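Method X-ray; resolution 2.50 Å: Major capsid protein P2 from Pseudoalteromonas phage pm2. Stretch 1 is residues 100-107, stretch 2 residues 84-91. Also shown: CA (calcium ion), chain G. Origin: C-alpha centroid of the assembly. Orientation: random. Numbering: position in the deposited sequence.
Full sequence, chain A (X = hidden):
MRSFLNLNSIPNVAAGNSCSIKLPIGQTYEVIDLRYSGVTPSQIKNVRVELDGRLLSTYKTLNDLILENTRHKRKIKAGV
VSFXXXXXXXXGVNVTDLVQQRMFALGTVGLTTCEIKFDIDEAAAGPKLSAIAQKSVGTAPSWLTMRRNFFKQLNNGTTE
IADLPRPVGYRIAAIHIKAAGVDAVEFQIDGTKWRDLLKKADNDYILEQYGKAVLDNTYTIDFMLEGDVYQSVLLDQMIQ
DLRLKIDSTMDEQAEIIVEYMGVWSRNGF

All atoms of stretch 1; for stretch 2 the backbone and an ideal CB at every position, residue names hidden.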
# COMPACT_ATOMS: atom_id res chain seq x y z
N GLN A 100 -10.66 11.13 -0.43
CA GLN A 100 -9.55 12.07 -0.42
C GLN A 100 -8.76 12.06 -1.73
O GLN A 100 -8.20 13.07 -2.14
CB GLN A 100 -8.62 11.80 0.76
CG GLN A 100 -7.80 13.00 1.20
CD GLN A 100 -8.62 14.27 1.28
OE1 GLN A 100 -8.85 14.94 0.28
NE2 GLN A 100 -9.06 14.61 2.49
N GLN A 101 -8.72 10.90 -2.38
CA GLN A 101 -8.00 10.76 -3.64
C GLN A 101 -8.83 11.28 -4.81
O GLN A 101 -8.34 12.03 -5.65
CB GLN A 101 -7.63 9.29 -3.89
CG GLN A 101 -6.86 8.64 -2.76
CD GLN A 101 -6.93 7.13 -2.81
OE1 GLN A 101 -7.50 6.55 -3.73
NE2 GLN A 101 -6.36 6.48 -1.81
N ARG A 102 -10.09 10.86 -4.87
CA ARG A 102 -11.00 11.26 -5.94
C ARG A 102 -11.34 12.74 -5.90
O ARG A 102 -11.76 13.32 -6.90
CB ARG A 102 -12.29 10.43 -5.89
CG ARG A 102 -12.06 8.92 -5.94
CD ARG A 102 -13.33 8.17 -5.57
NE ARG A 102 -13.34 6.82 -6.14
CZ ARG A 102 -14.23 5.89 -5.82
NH1 ARG A 102 -14.17 4.69 -6.38
NH2 ARG A 102 -15.17 6.15 -4.92
N MET A 103 -11.15 13.36 -4.74
CA MET A 103 -11.45 14.78 -4.57
C MET A 103 -10.60 15.67 -5.46
O MET A 103 -10.88 16.86 -5.60
CB MET A 103 -11.31 15.18 -3.10
CG MET A 103 -10.47 16.43 -2.87
SD MET A 103 -10.40 16.87 -1.11
CE MET A 103 -8.70 17.43 -0.98
N PHE A 104 -9.58 15.10 -6.08
CA PHE A 104 -8.69 15.85 -6.96
C PHE A 104 -9.02 15.67 -8.43
O PHE A 104 -8.40 16.29 -9.30
CB PHE A 104 -7.23 15.48 -6.70
CG PHE A 104 -6.70 15.98 -5.39
CD1 PHE A 104 -6.10 17.22 -5.30
CD2 PHE A 104 -6.80 15.20 -4.24
CE1 PHE A 104 -5.61 17.68 -4.09
CE2 PHE A 104 -6.31 15.66 -3.04
CZ PHE A 104 -5.72 16.90 -2.96
N ALA A 105 -10.00 14.81 -8.71
CA ALA A 105 -10.41 14.55 -10.09
C ALA A 105 -10.80 15.83 -10.81
O ALA A 105 -11.29 16.78 -10.20
CB ALA A 105 -11.55 13.55 -10.12
N LEU A 106 -10.57 15.86 -12.12
CA LEU A 106 -10.89 17.03 -12.93
C LEU A 106 -12.35 17.07 -13.37
O LEU A 106 -12.69 16.61 -14.46
CB LEU A 106 -9.97 17.11 -14.15
CG LEU A 106 -10.24 18.25 -15.13
CD1 LEU A 106 -10.26 19.58 -14.41
CD2 LEU A 106 -9.20 18.24 -16.24
N GLY A 107 -13.20 17.64 -12.53
CA GLY A 107 -14.62 17.79 -12.87
C GLY A 107 -14.72 18.89 -13.91
O GLY A 107 -13.92 19.83 -13.90
N UNK A 84 -2.41 12.27 -13.80
CA UNK A 84 -3.14 11.81 -12.62
C UNK A 84 -3.80 12.97 -11.88
O UNK A 84 -3.17 13.62 -11.05
CB UNK A 84 -2.20 11.06 -11.68
N UNK A 85 -5.07 13.22 -12.19
CA UNK A 85 -5.81 14.27 -11.51
C UNK A 85 -6.19 13.76 -10.13
O UNK A 85 -5.98 14.43 -9.12
CB UNK A 85 -7.05 14.69 -12.31
N UNK A 86 -6.67 12.52 -10.10
CA UNK A 86 -6.98 11.87 -8.84
C UNK A 86 -5.64 11.46 -8.24
O UNK A 86 -4.82 10.84 -8.92
CB UNK A 86 -7.92 10.68 -9.02
N UNK A 87 -5.40 11.85 -6.99
CA UNK A 87 -4.13 11.53 -6.33
C UNK A 87 -4.24 10.23 -5.54
O UNK A 87 -4.83 10.19 -4.46
CB UNK A 87 -3.70 12.67 -5.40
N UNK A 88 -3.66 9.17 -6.09
CA UNK A 88 -3.71 7.83 -5.50
C UNK A 88 -3.04 7.70 -4.13
O UNK A 88 -3.32 6.76 -3.39
CB UNK A 88 -3.05 6.84 -6.46
N UNK A 89 -2.14 8.62 -3.81
CA UNK A 89 -1.40 8.57 -2.55
C UNK A 89 -2.15 9.21 -1.39
O UNK A 89 -1.72 9.12 -0.24
CB UNK A 89 -0.04 9.26 -2.72
N UNK A 90 -3.27 9.85 -1.69
CA UNK A 90 -4.07 10.52 -0.66
C UNK A 90 -4.62 9.56 0.39
O UNK A 90 -5.04 8.45 0.07
CB UNK A 90 -5.23 11.27 -1.31
N UNK A 91 -4.61 10.02 1.64
CA UNK A 91 -5.14 9.25 2.76
C UNK A 91 -6.14 10.12 3.52
O UNK A 91 -5.87 11.29 3.77
CB UNK A 91 -4.02 8.77 3.68
CA CA G . -12.03 18.13 -8.19

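Position 84 has phi/psi of -86/95, an extended conformation open to most residues, and nothing of stretch 1 lies within 5.5 Å of its ideal CB. The deposited residue is His-84, which takes no part in the contact.

At position 85 the CA-to-CB bond points toward stretch 1, and the ideal CB lies 3.7 Å from Leu-106 N and 3.7 Å from Phe-104 O. Beyond it waits the aliphatic side chain of Leu-106, so a large apolar group, aliphatic or aromatic, would suit. The residue is Phe-85. Its ring offers a face to leucine: Leu-106 CB sits 4.0 Å from the centroid of the Phe-85 ring, 17° off the normal, and Leu-106 CD2 lies 3.8 Å from Phe-85 CZ.

Position 86 directs its CB sideways, 3.7 Å from Gln-101 O and 4.4 Å from Arg-102 CA, with Ala-105 close by. The space is shallow, and a small or branched aliphatic residue would fill it; the phi/psi of -76/127 is comfortable for a beta-branched one. It is Val-86. Its CG2 packs 3.4 Å from Ala-105 CB, while its CG1 reaches to 3.3 Å from Gln-101 O. The backbone also contributes, as Val-86 CA makes a CA-H...O contact of 3.5 Å with Gln-101 O.

At position 87 the backbone N donates a hydrogen bond to Gln-101 O (3.2 Å), which any residue but proline could supply. The CB points sideways, 4.2 Å from Phe-104 CD2, so a long side chain could lay its methylenes over that ring; methionine, lysine or arginine are all plausible. Arg-87 is found. Its CD stands 3.7 Å from the centroid of the Phe-104 ring, only 8° off the normal, a CH-pi contact over the face. The guanidinium is farther away: Arg-87 CZ is 5.8 Å from that centroid, so any cation-pi attraction is weak at most, and NH1 is hydrogen-bonded elsewhere in the structure.

Positions 87 to 90 form a type I turn, closed by a 3.2 Å hydrogen bond from the N of 90 to Arg-87 O. Position 88 is its second residue, with phi -63° and CB directed away, a classic site for proline; polar residues would also serve. It is Pro-88. Position 89 also points away, leaving room for almost any polar residue, and Glu-89 makes no contact with stretch 1.

Position 90 turns toward stretch 1, its ideal CB only 3.4 Å from Gln-101 CG and 4.8 Å from Phe-104 CE2. A flexible apolar chain that can bend to the ring is favoured. Met-90, with all three chi angles m, places CG 3.7 Å from Phe-104 CE2, and its SD lies obliquely 4.9 Å from the ring centroid. Its backbone O accepts a 3.0 Å hydrogen bond from Gln-101 NE2.

Position 91 is extended with CB directed away, so polar or charged residues fit; Lys-91 meets stretch 1 through its backbone, Lys-91 O lying 3.6 Å from Gln-100 CG.

Stretch 2, residues 84-91: HFVRPEMK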
# COMPACT_ATOMS: atom_id res chain seq x y z
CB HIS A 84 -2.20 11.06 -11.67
CG HIS A 84 -1.73 9.74 -12.20
ND1 HIS A 84 -2.39 8.56 -11.95
CD2 HIS A 84 -0.66 9.42 -12.97
CE1 HIS A 84 -1.75 7.57 -12.54
NE2 HIS A 84 -0.69 8.06 -13.16
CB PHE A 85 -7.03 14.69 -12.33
CG PHE A 85 -6.68 15.27 -13.66
CD1 PHE A 85 -6.08 16.51 -13.75
CD2 PHE A 85 -6.87 14.54 -14.82
CE1 PHE A 85 -5.72 17.04 -14.97
CE2 PHE A 85 -6.51 15.06 -16.05
CZ PHE A 85 -5.93 16.31 -16.13
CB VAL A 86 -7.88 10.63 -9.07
CG1 VAL A 86 -7.82 9.70 -7.87
CG2 VAL A 86 -9.31 11.05 -9.37
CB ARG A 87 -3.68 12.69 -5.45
CG ARG A 87 -3.54 14.01 -6.22
CD ARG A 87 -2.96 15.11 -5.35
NE ARG A 87 -1.57 14.85 -4.99
CZ ARG A 87 -0.55 15.63 -5.33
NH1 ARG A 87 -0.76 16.72 -6.04
NH2 ARG A 87 0.68 15.31 -4.96
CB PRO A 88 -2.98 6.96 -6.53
CG PRO A 88 -2.95 7.77 -7.79
CD PRO A 88 -2.89 9.19 -7.34
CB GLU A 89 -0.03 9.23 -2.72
CG GLU A 89 0.83 8.63 -3.82
CD GLU A 89 0.39 9.07 -5.21
OE1 GLU A 89 -0.28 10.11 -5.32
OE2 GLU A 89 0.74 8.37 -6.18
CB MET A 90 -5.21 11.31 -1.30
CG MET A 90 -4.76 12.42 -2.24
SD MET A 90 -3.39 13.39 -1.58
CE MET A 90 -4.19 14.25 -0.24
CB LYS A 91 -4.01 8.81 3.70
CG LYS A 91 -2.94 7.96 3.03
CD LYS A 91 -3.32 6.49 3.05
CE LYS A 91 -3.64 6.01 4.45
NZ LYS A 91 -4.17 4.62 4.46
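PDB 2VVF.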